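Local coordinates for protein phenol hydroxylase component phL (Pseudomonas stutzeri, PDB 3U52) that probably serves as the beta subunit of a multicomponent phenol hydroxylase, an all-helical partner in the enzyme's six-chain assembly, at residues D[29-34]-D[78-83]; D[121-126]-D[165-170]; D[65-70]-D[276-281]. All blocks are in the same frame, centred on the assembly; numbering follows the deposited sequence.

Contact 1: D[29-34]-D[78-83]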
loop_
_atom_site.group_PDB
_atom_site.type_symbol
_atom_site.label_atom_id
_atom_site.label_comp_id
_atom_site.label_asym_id
_atom_site.label_seq_id
_atom_site.Cartn_x
_atom_site.Cartn_y
_atom_site.Cartn_z
ATOM N N ALA D 29 18.573 9.656 2.350
ATOM C CA ALA D 29 18.430 9.737 3.804
ATOM C C ALA D 29 17.396 8.716 4.279
ATOM O O ALA D 29 16.542 8.297 3.498
ATOM C CB ALA D 29 17.959 11.151 4.196
ATOM N N THR D 30 17.406 8.374 5.569
ATOM C CA THR D 30 16.369 7.462 6.065
ATOM C C THR D 30 15.045 8.210 6.243
ATOM O O THR D 30 15.019 9.446 6.285
ATOM C CB THR D 30 16.774 6.821 7.371
ATOM O OG1 THR D 30 16.875 7.836 8.362
ATOM C CG2 THR D 30 18.151 6.142 7.238
ATOM N N ARG D 31 13.952 7.459 6.341
ATOM C CA ARG D 31 12.655 8.041 6.702
ATOM C C ARG D 31 12.765 8.769 8.053
ATOM O O ARG D 31 12.255 9.891 8.201
ATOM C CB ARG D 31 11.547 6.979 6.717
ATOM C CG ARG D 31 11.157 6.404 5.310
ATOM C CD ARG D 31 9.845 6.918 4.679
ATOM N NE ARG D 31 9.638 6.432 3.288
ATOM C CZ ARG D 31 9.510 7.212 2.189
ATOM N NH1 ARG D 31 9.561 8.531 2.264
ATOM N NH2 ARG D 31 9.338 6.672 0.983
ATOM N N TYR D 32 13.430 8.146 9.029
ATOM C CA TYR D 32 13.643 8.777 10.340
ATOM C C TYR D 32 14.365 10.095 10.203
ATOM O O TYR D 32 13.937 11.064 10.811
ATOM C CB TYR D 32 14.393 7.845 11.312
ATOM C CG TYR D 32 14.627 8.493 12.660
ATOM C CD1 TYR D 32 13.576 8.680 13.569
ATOM C CD2 TYR D 32 15.874 8.980 13.008
ATOM C CE1 TYR D 32 13.811 9.304 14.817
ATOM C CE2 TYR D 32 16.098 9.597 14.238
ATOM C CZ TYR D 32 15.065 9.752 15.129
ATOM O OH TYR D 32 15.324 10.384 16.331
ATOM N N GLN D 33 15.444 10.142 9.405
ATOM C CA GLN D 33 16.206 11.386 9.232
ATOM C C GLN D 33 15.362 12.499 8.619
ATOM O O GLN D 33 15.315 13.577 9.218
ATOM C CB GLN D 33 17.494 11.223 8.439
ATOM C CG GLN D 33 18.553 10.373 9.200
ATOM C CD GLN D 33 19.722 9.949 8.329
ATOM O OE1 GLN D 33 19.554 9.652 7.164
ATOM N NE2 GLN D 33 20.906 9.867 8.916
ATOM N N GLU D 34 14.699 12.255 7.487
ATOM C CA GLU D 34 13.870 13.282 6.843
ATOM C C GLU D 34 12.715 13.793 7.728
ATOM O O GLU D 34 12.232 14.925 7.554
ATOM C CB GLU D 34 13.357 12.824 5.451
ATOM C CG GLU D 34 14.542 12.616 4.525
ATOM C CD GLU D 34 14.225 12.438 3.034
ATOM O OE1 GLU D 34 13.141 11.956 2.676
ATOM O OE2 GLU D 34 15.129 12.747 2.204
ATOM N N GLN D 78 14.553 4.689 16.174
ATOM C CA GLN D 78 14.246 5.398 14.902
ATOM C C GLN D 78 12.737 5.583 14.630
ATOM O O GLN D 78 12.254 5.431 13.505
ATOM C CB GLN D 78 14.946 4.697 13.749
ATOM C CG GLN D 78 16.408 4.431 14.079
ATOM C CD GLN D 78 17.307 5.541 13.693
ATOM O OE1 GLN D 78 17.805 6.303 14.569
ATOM N NE2 GLN D 78 17.558 5.668 12.389
ATOM N N PHE D 79 11.992 5.913 15.677
ATOM C CA PHE D 79 10.575 6.107 15.564
ATOM C C PHE D 79 10.268 7.488 14.950
ATOM O O PHE D 79 10.441 8.511 15.580
ATOM C CB PHE D 79 9.905 6.001 16.942
ATOM C CG PHE D 79 9.630 4.601 17.419
ATOM C CD1 PHE D 79 8.978 4.411 18.645
ATOM C CD2 PHE D 79 9.998 3.475 16.695
ATOM C CE1 PHE D 79 8.713 3.105 19.123
ATOM C CE2 PHE D 79 9.743 2.171 17.178
ATOM C CZ PHE D 79 9.081 1.979 18.367
ATOM N N TYR D 80 9.790 7.489 13.715
ATOM C CA TYR D 80 8.976 8.591 13.200
ATOM C C TYR D 80 7.571 8.092 13.399
ATOM O O TYR D 80 7.389 6.942 13.870
ATOM C CB TYR D 80 9.327 8.934 11.747
ATOM C CG TYR D 80 9.216 7.755 10.816
ATOM C CD1 TYR D 80 8.097 7.590 10.027
ATOM C CD2 TYR D 80 10.216 6.815 10.734
ATOM C CE1 TYR D 80 7.954 6.496 9.196
ATOM C CE2 TYR D 80 10.093 5.732 9.893
ATOM C CZ TYR D 80 8.944 5.578 9.132
ATOM O OH TYR D 80 8.784 4.492 8.283
ATOM N N TYR D 81 6.564 8.899 13.045
ATOM C CA TYR D 81 5.183 8.573 13.390
ATOM C C TYR D 81 4.754 7.173 12.912
ATOM O O TYR D 81 4.180 6.413 13.672
ATOM C CB TYR D 81 4.206 9.612 12.836
ATOM C CG TYR D 81 2.781 9.315 13.153
ATOM C CD1 TYR D 81 2.176 9.831 14.305
ATOM C CD2 TYR D 81 2.004 8.529 12.300
ATOM C CE1 TYR D 81 0.852 9.589 14.585
ATOM C CE2 TYR D 81 0.642 8.289 12.583
ATOM C CZ TYR D 81 0.096 8.823 13.725
ATOM O OH TYR D 81 -1.216 8.616 13.995
ATOM N N GLY D 82 5.003 6.855 11.636
ATOM C CA GLY D 82 4.530 5.576 11.118
ATOM C C GLY D 82 5.203 4.382 11.790
ATOM O O GLY D 82 4.549 3.361 11.973
ATOM N N ALA D 83 6.467 4.496 12.190
ATOM C CA ALA D 83 7.178 3.365 12.866
ATOM C C ALA D 83 6.636 3.184 14.278
ATOM O O ALA D 83 6.425 2.068 14.784
ATOM C CB ALA D 83 8.642 3.601 12.896
#
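Gln78 CA rests over one face of the Tyr32 ring, 3.9 Å from its centroid and 23° off the ring normal, while Phe79 O and Tyr80 N lie at the edge, in the ring plane. The Tyr80 ring receives Arg31 over a face, with Arg31 CB 4.1 Å from the centroid; Ala83 N lies over the opposite face, offset toward the rim. Two helix starts meet here: Thr30 is the N-cap of helix 31-36 and Tyr80 that of helix 81-105. Thr30 and Gln33 close a capping box, in which Gln33 N donates to Thr30 OG1 over 2.9 Å and Thr30 N gives a nearly straight bond to Gln33 OE1 over 3.0 Å.

No hydrogen bond crosses between 29-34 and 78-83, so the contact is made by rings laid against backbone and methylene groups. With CG anti to the backbone N (chi1 179°), the Tyr32 ring reaches along the 78-79 backbone; its CD1 comes to 3.4 Å from Gln78 C. The Gln78 side chain bends at chi2 and crosses the ring at about a right angle, with ring and amide planes 42° apart. At the far end of Tyr32, Asp75 N donates a hydrogen bond to OH, and the ring also packs on Thr148 and Gln151 of helix 147-175.

The charged end of Arg31 leads away from both segments, and its NH2 pairs with an acidic side chain of another protein chain; a polar side chain of another protein chain packs on Tyr80. The contact thus forms part of a subunit interface. Tyr80 meets helix 31-36 mainly through one side of its ring: CE2 is 3.7 Å from Arg31 CB, and CD2 is 4.3 Å from Tyr32 CB.

Contact 2: D[121-126]-D[165-170]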
loop_
_atom_site.group_PDB
_atom_site.type_symbol
_atom_site.label_atom_id
_atom_site.label_comp_id
_atom_site.label_asym_id
_atom_site.label_seq_id
_atom_site.Cartn_x
_atom_site.Cartn_y
_atom_site.Cartn_z
ATOM N N ARG D 121 -6.428 -1.501 45.229
ATOM C CA ARG D 121 -5.669 -0.705 46.196
ATOM C C ARG D 121 -4.188 -0.600 45.838
ATOM O O ARG D 121 -3.573 0.450 46.076
ATOM C CB ARG D 121 -5.847 -1.250 47.639
ATOM C CG ARG D 121 -5.021 -0.510 48.687
ATOM C CD ARG D 121 -5.386 -0.931 50.122
ATOM N NE ARG D 121 -4.758 -0.043 51.104
ATOM C CZ ARG D 121 -3.687 -0.337 51.840
ATOM N NH1 ARG D 121 -3.097 -1.536 51.765
ATOM N NH2 ARG D 121 -3.227 0.573 52.693
ATOM N N LEU D 122 -3.615 -1.662 45.276
ATOM C CA LEU D 122 -2.171 -1.670 45.038
ATOM C C LEU D 122 -1.788 -1.363 43.584
ATOM O O LEU D 122 -0.744 -0.772 43.343
ATOM C CB LEU D 122 -1.581 -3.015 45.459
ATOM C CG LEU D 122 -1.820 -3.334 46.941
ATOM C CD1 LEU D 122 -1.294 -4.729 47.258
ATOM C CD2 LEU D 122 -1.152 -2.268 47.818
ATOM N N LEU D 123 -2.652 -1.753 42.652
ATOM C CA LEU D 123 -2.362 -1.703 41.196
ATOM C C LEU D 123 -3.145 -0.615 40.471
ATOM O O LEU D 123 -2.565 0.256 39.828
ATOM C CB LEU D 123 -2.627 -3.076 40.535
ATOM C CG LEU D 123 -2.255 -3.150 39.034
ATOM C CD1 LEU D 123 -0.759 -2.890 38.874
ATOM C CD2 LEU D 123 -2.630 -4.486 38.462
ATOM N N VAL D 124 -4.461 -0.641 40.572
ATOM C CA VAL D 124 -5.263 0.265 39.763
ATOM C C VAL D 124 -4.959 1.769 39.967
ATOM O O VAL D 124 -4.985 2.511 38.976
ATOM C CB VAL D 124 -6.795 -0.108 39.791
ATOM C CG1 VAL D 124 -7.625 0.914 39.066
ATOM C CG2 VAL D 124 -6.994 -1.526 39.171
ATOM N N PRO D 125 -4.671 2.239 41.226
ATOM C CA PRO D 125 -4.447 3.696 41.337
ATOM C C PRO D 125 -3.205 4.241 40.603
ATOM O O PRO D 125 -3.102 5.447 40.381
ATOM C CB PRO D 125 -4.406 3.958 42.859
ATOM C CG PRO D 125 -5.119 2.737 43.486
ATOM C CD PRO D 125 -4.687 1.589 42.542
ATOM N N LEU D 126 -2.304 3.361 40.182
ATOM C CA LEU D 126 -1.255 3.725 39.262
ATOM C C LEU D 126 -1.745 4.400 37.967
ATOM O O LEU D 126 -0.956 5.083 37.338
ATOM C CB LEU D 126 -0.390 2.503 38.898
ATOM C CG LEU D 126 0.376 1.796 40.033
ATOM C CD1 LEU D 126 1.238 0.665 39.444
ATOM C CD2 LEU D 126 1.259 2.797 40.720
ATOM N N GLN D 165 -5.155 3.592 30.559
ATOM C CA GLN D 165 -6.405 2.945 30.067
ATOM C C GLN D 165 -6.473 1.434 30.308
ATOM O O GLN D 165 -7.467 0.945 30.809
ATOM C CB GLN D 165 -6.726 3.329 28.597
ATOM C CG GLN D 165 -7.079 4.815 28.484
ATOM C CD GLN D 165 -7.201 5.308 27.080
ATOM O OE1 GLN D 165 -7.839 6.307 26.829
ATOM N NE2 GLN D 165 -6.577 4.619 26.156
ATOM N N TYR D 166 -5.414 0.699 29.997
ATOM C CA TYR D 166 -5.332 -0.717 30.407
ATOM C C TYR D 166 -5.572 -0.973 31.908
ATOM O O TYR D 166 -6.322 -1.894 32.254
ATOM C CB TYR D 166 -3.984 -1.315 30.013
ATOM C CG TYR D 166 -3.930 -1.589 28.532
ATOM C CD1 TYR D 166 -2.793 -1.306 27.788
ATOM C CD2 TYR D 166 -5.021 -2.153 27.885
ATOM C CE1 TYR D 166 -2.756 -1.557 26.399
ATOM C CE2 TYR D 166 -5.003 -2.409 26.500
ATOM C CZ TYR D 166 -3.878 -2.103 25.774
ATOM O OH TYR D 166 -3.851 -2.367 24.422
ATOM N N LEU D 167 -4.939 -0.174 32.773
ATOM C CA LEU D 167 -5.098 -0.322 34.244
ATOM C C LEU D 167 -6.559 -0.045 34.635
ATOM O O LEU D 167 -7.158 -0.795 35.412
ATOM C CB LEU D 167 -4.109 0.586 35.008
ATOM C CG LEU D 167 -2.609 0.278 35.016
ATOM C CD1 LEU D 167 -1.790 1.515 35.448
ATOM C CD2 LEU D 167 -2.269 -0.948 35.867
ATOM N N SER D 168 -7.141 1.014 34.082
ATOM C CA SER D 168 -8.580 1.248 34.166
ATOM C C SER D 168 -9.463 0.046 33.805
ATOM O O SER D 168 -10.461 -0.264 34.490
ATOM C CB SER D 168 -8.959 2.411 33.277
ATOM O OG SER D 168 -8.253 3.554 33.690
ATOM N N ARG D 169 -9.135 -0.615 32.694
ATOM C CA ARG D 169 -9.940 -1.725 32.230
ATOM C C ARG D 169 -9.882 -2.944 33.129
ATOM O O ARG D 169 -10.827 -3.719 33.198
ATOM C CB ARG D 169 -9.502 -2.119 30.827
ATOM C CG ARG D 169 -10.071 -1.162 29.785
ATOM C CD ARG D 169 -10.397 -2.003 28.603
ATOM N NE ARG D 169 -9.458 -1.705 27.580
ATOM C CZ ARG D 169 -9.111 -2.502 26.581
ATOM N NH1 ARG D 169 -9.561 -3.756 26.463
ATOM N NH2 ARG D 169 -8.253 -2.006 25.717
ATOM N N ILE D 170 -8.774 -3.128 33.803
ATOM C CA ILE D 170 -8.698 -4.181 34.812
ATOM C C ILE D 170 -9.790 -3.939 35.858
ATOM O O ILE D 170 -10.517 -4.862 36.247
ATOM C CB ILE D 170 -7.325 -4.164 35.494
ATOM C CG1 ILE D 170 -6.246 -4.638 34.498
ATOM C CG2 ILE D 170 -7.372 -4.983 36.779
ATOM C CD1 ILE D 170 -4.872 -4.713 35.080
#
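Leu167 puts its two methyls against different residues of the turn: CD2 lies 3.9 Å from Leu123 CG, and CD1 is 3.9 Å from Leu126 CB and 3.8 Å from Leu126 C. This is the closely packed part. With CG anti to its own carbonyl carbon (chi1 -71°), Leu167 sends its fork toward the turn and crosses the side chain of Leu123 at about a right angle. A type I beta turn from Leu123 to Leu126, closed by Leu126 N to Leu123 O, brings Leu123 and Leu126 to the two methyls of Leu167.

Around Ile170 the fit is looser. Its CD1 meets Leu123 CD2 at 4.1 Å, again with the side chains crossed, and its CG2 is 4.2 Å from Val124 CG2. That valine methyl comes nearer to the backbone, 3.8 Å from Leu167 O. There is no solvent side among the touching residues: all five are buried, and no hydrogen bond spans the segments.

This is interhelical packing of a helical bundle: the turn between helices 113-122 and 126-143 is pressed onto helix 147-175. Helix 180-191 reaches Val124 through Leu182 and Ser185, Tyr231 of helix 211-240 touches both Leu126 and Leu167, and Phe99 of helix 81-105 packs on Ile170.

Contact 3: D[65-70]-D[276-281]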
loop_
_atom_site.group_PDB
_atom_site.type_symbol
_atom_site.label_atom_id
_atom_site.label_comp_id
_atom_site.label_asym_id
_atom_site.label_seq_id
_atom_site.Cartn_x
_atom_site.Cartn_y
_atom_site.Cartn_z
ATOM N N ILE D 65 19.947 23.056 31.259
ATOM C CA ILE D 65 20.850 22.196 30.507
ATOM C C ILE D 65 21.261 22.882 29.219
ATOM O O ILE D 65 20.467 23.577 28.612
ATOM C CB ILE D 65 20.192 20.843 30.194
ATOM C CG1 ILE D 65 19.940 20.047 31.489
ATOM C CG2 ILE D 65 21.057 20.034 29.258
ATOM C CD1 ILE D 65 21.218 19.527 32.181
ATOM N N ARG D 66 22.515 22.709 28.818
ATOM C CA ARG D 66 23.046 23.316 27.595
ATOM C C ARG D 66 23.637 22.256 26.678
ATOM O O ARG D 66 24.309 21.339 27.138
ATOM C CB ARG D 66 24.134 24.377 27.920
ATOM C CG ARG D 66 23.620 25.618 28.659
ATOM C CD ARG D 66 22.675 26.459 27.791
ATOM N NE ARG D 66 21.536 26.959 28.584
ATOM C CZ ARG D 66 21.315 28.242 28.795
ATOM N NH1 ARG D 66 22.137 29.123 28.243
ATOM N NH2 ARG D 66 20.287 28.649 29.514
ATOM N N MET D 67 23.342 22.380 25.387
ATOM C CA MET D 67 23.873 21.501 24.337
ATOM C C MET D 67 24.303 22.313 23.151
ATOM O O MET D 67 23.535 23.158 22.650
ATOM C CB MET D 67 22.826 20.529 23.836
ATOM C CG MET D 67 22.261 19.659 24.925
ATOM S SD MET D 67 23.327 18.330 25.484
ATOM C CE MET D 67 23.172 17.166 24.102
ATOM N N GLU D 68 25.497 22.004 22.651
ATOM C CA GLU D 68 25.957 22.570 21.397
ATOM C C GLU D 68 24.902 22.275 20.332
ATOM O O GLU D 68 24.568 23.140 19.522
ATOM C CB GLU D 68 27.321 21.999 20.986
ATOM C CG GLU D 68 27.928 22.699 19.739
ATOM C CD GLU D 68 28.525 21.699 18.713
ATOM O OE1 GLU D 68 29.778 21.616 18.611
ATOM O OE2 GLU D 68 27.739 20.998 18.009
ATOM N N ASP D 69 24.333 21.073 20.370
ATOM C CA ASP D 69 23.398 20.646 19.319
ATOM C C ASP D 69 22.351 19.678 19.883
ATOM O O ASP D 69 22.681 18.547 20.142
ATOM C CB ASP D 69 24.221 19.994 18.202
ATOM C CG ASP D 69 23.402 19.657 16.985
ATOM O OD1 ASP D 69 22.166 19.854 17.009
ATOM O OD2 ASP D 69 24.014 19.174 15.993
ATOM N N TRP D 70 21.102 20.110 20.081
ATOM C CA TRP D 70 20.089 19.205 20.681
ATOM C C TRP D 70 19.739 17.945 19.844
ATOM O O TRP D 70 19.236 16.954 20.383
ATOM C CB TRP D 70 18.815 19.955 21.065
ATOM C CG TRP D 70 18.836 20.511 22.454
ATOM C CD1 TRP D 70 18.935 21.837 22.810
ATOM C CD2 TRP D 70 18.752 19.766 23.689
ATOM N NE1 TRP D 70 18.920 21.955 24.189
ATOM C CE2 TRP D 70 18.810 20.709 24.750
ATOM C CE3 TRP D 70 18.663 18.394 23.997
ATOM C CZ2 TRP D 70 18.771 20.326 26.101
ATOM C CZ3 TRP D 70 18.606 18.009 25.335
ATOM C CH2 TRP D 70 18.675 18.985 26.380
ATOM N N GLU D 276 30.777 18.689 31.968
ATOM C CA GLU D 276 30.731 18.511 33.414
ATOM C C GLU D 276 29.639 19.416 34.048
ATOM O O GLU D 276 29.043 19.068 35.049
ATOM C CB GLU D 276 32.126 18.801 33.985
ATOM C CG GLU D 276 32.424 18.414 35.429
ATOM C CD GLU D 276 33.950 18.551 35.718
ATOM O OE1 GLU D 276 34.353 19.397 36.561
ATOM O OE2 GLU D 276 34.760 17.834 35.066
ATOM N N THR D 277 29.368 20.570 33.458
ATOM C CA THR D 277 28.323 21.450 33.978
ATOM C C THR D 277 26.928 20.792 33.923
ATOM O O THR D 277 26.149 20.865 34.883
ATOM C CB THR D 277 28.219 22.714 33.173
ATOM O OG1 THR D 277 29.373 22.868 32.359
ATOM C CG2 THR D 277 28.110 23.869 34.085
ATOM N N ASN D 278 26.611 20.174 32.782
ATOM C CA ASN D 278 25.344 19.466 32.602
ATOM C C ASN D 278 25.280 18.419 33.675
ATOM O O ASN D 278 24.334 18.361 34.418
ATOM C CB ASN D 278 25.289 18.796 31.240
ATOM C CG ASN D 278 24.737 19.695 30.161
ATOM O OD1 ASN D 278 24.412 20.879 30.383
ATOM N ND2 ASN D 278 24.591 19.123 28.963
ATOM N N ARG D 279 26.332 17.618 33.763
ATOM C CA ARG D 279 26.473 16.581 34.782
ATOM C C ARG D 279 26.323 17.083 36.238
ATOM O O ARG D 279 25.582 16.495 37.038
ATOM C CB ARG D 279 27.828 15.934 34.565
ATOM C CG ARG D 279 27.834 14.457 34.706
ATOM C CD ARG D 279 28.787 13.816 33.702
ATOM N NE ARG D 279 30.188 14.172 33.905
ATOM C CZ ARG D 279 30.997 14.670 32.960
ATOM N NH1 ARG D 279 30.580 14.875 31.709
ATOM N NH2 ARG D 279 32.258 14.941 33.272
ATOM N N GLU D 280 27.017 18.174 36.578
ATOM C CA GLU D 280 26.795 18.871 37.872
ATOM C C GLU D 280 25.308 19.160 38.136
ATOM O O GLU D 280 24.789 18.864 39.208
ATOM C CB GLU D 280 27.557 20.222 37.936
ATOM C CG GLU D 280 29.104 20.163 38.179
ATOM C CD GLU D 280 29.830 21.462 37.717
ATOM O OE1 GLU D 280 29.260 22.582 37.855
ATOM O OE2 GLU D 280 30.971 21.361 37.190
ATOM N N LEU D 281 24.651 19.777 37.147
ATOM C CA LEU D 281 23.235 20.116 37.219
ATOM C C LEU D 281 22.367 18.860 37.403
ATOM O O LEU D 281 21.473 18.823 38.248
ATOM C CB LEU D 281 22.826 20.849 35.949
ATOM C CG LEU D 281 21.971 22.114 36.008
ATOM C CD1 LEU D 281 21.267 22.300 34.659
ATOM C CD2 LEU D 281 20.972 22.129 37.174
#
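Asn278 grips the backbone of Arg66 with both ends of its amide. Arg66 N donates to OD1 over 3.1 Å in an almost straight bond (175°), and ND2 returns a more bent one (146°) to Arg66 O over 2.9 Å. Both donors are tilted somewhat from the acceptor's carbonyl plane. ND2 also donates to Val271 O of helix 251-274, so this buried amide is held from two parts of the chain. An alanine here is likely to leave Arg66 N and O without these mates and the extended chain freer to shift from the helix.

The apolar part lies on Ile65. Its CD1 meets Leu281 CD1 at 3.7 Å, while its CG2 packs beside the amide, 3.6 Å from Asn278 OD1. Met67 bends at chi2 and chi3, bringing SD 3.8 Å from Asn278 ND2, and lays CG over the centre of the Trp70 ring.

Paired bonds from one side-chain amide to the N and O of a single residue mimic the pairing of a beta-strand neighbour; here they dock the extended 65-67 chain on the first turns of helix 276-302.

Contact 2 is the buried one, wholly apolar across its segments and made inside the helical bundle; contacts 1 and 3 are partly buried and lie farther from the chain's centre, with contact 2 on the opposite side of it from each. No two of the contacts share a helix. Contact 1 uses aromatic faces beside another protein's chain, whereas contact 3, touched by no other chain, relies on amide-to-backbone hydrogen bonds. Along the sequence contacts 1 and 3 cross, since 65-70 falls between 29-34 and 78-83, and their nearest atoms are about 9 Å apart. Contact 2 is nested within the long loop closed by contact 3.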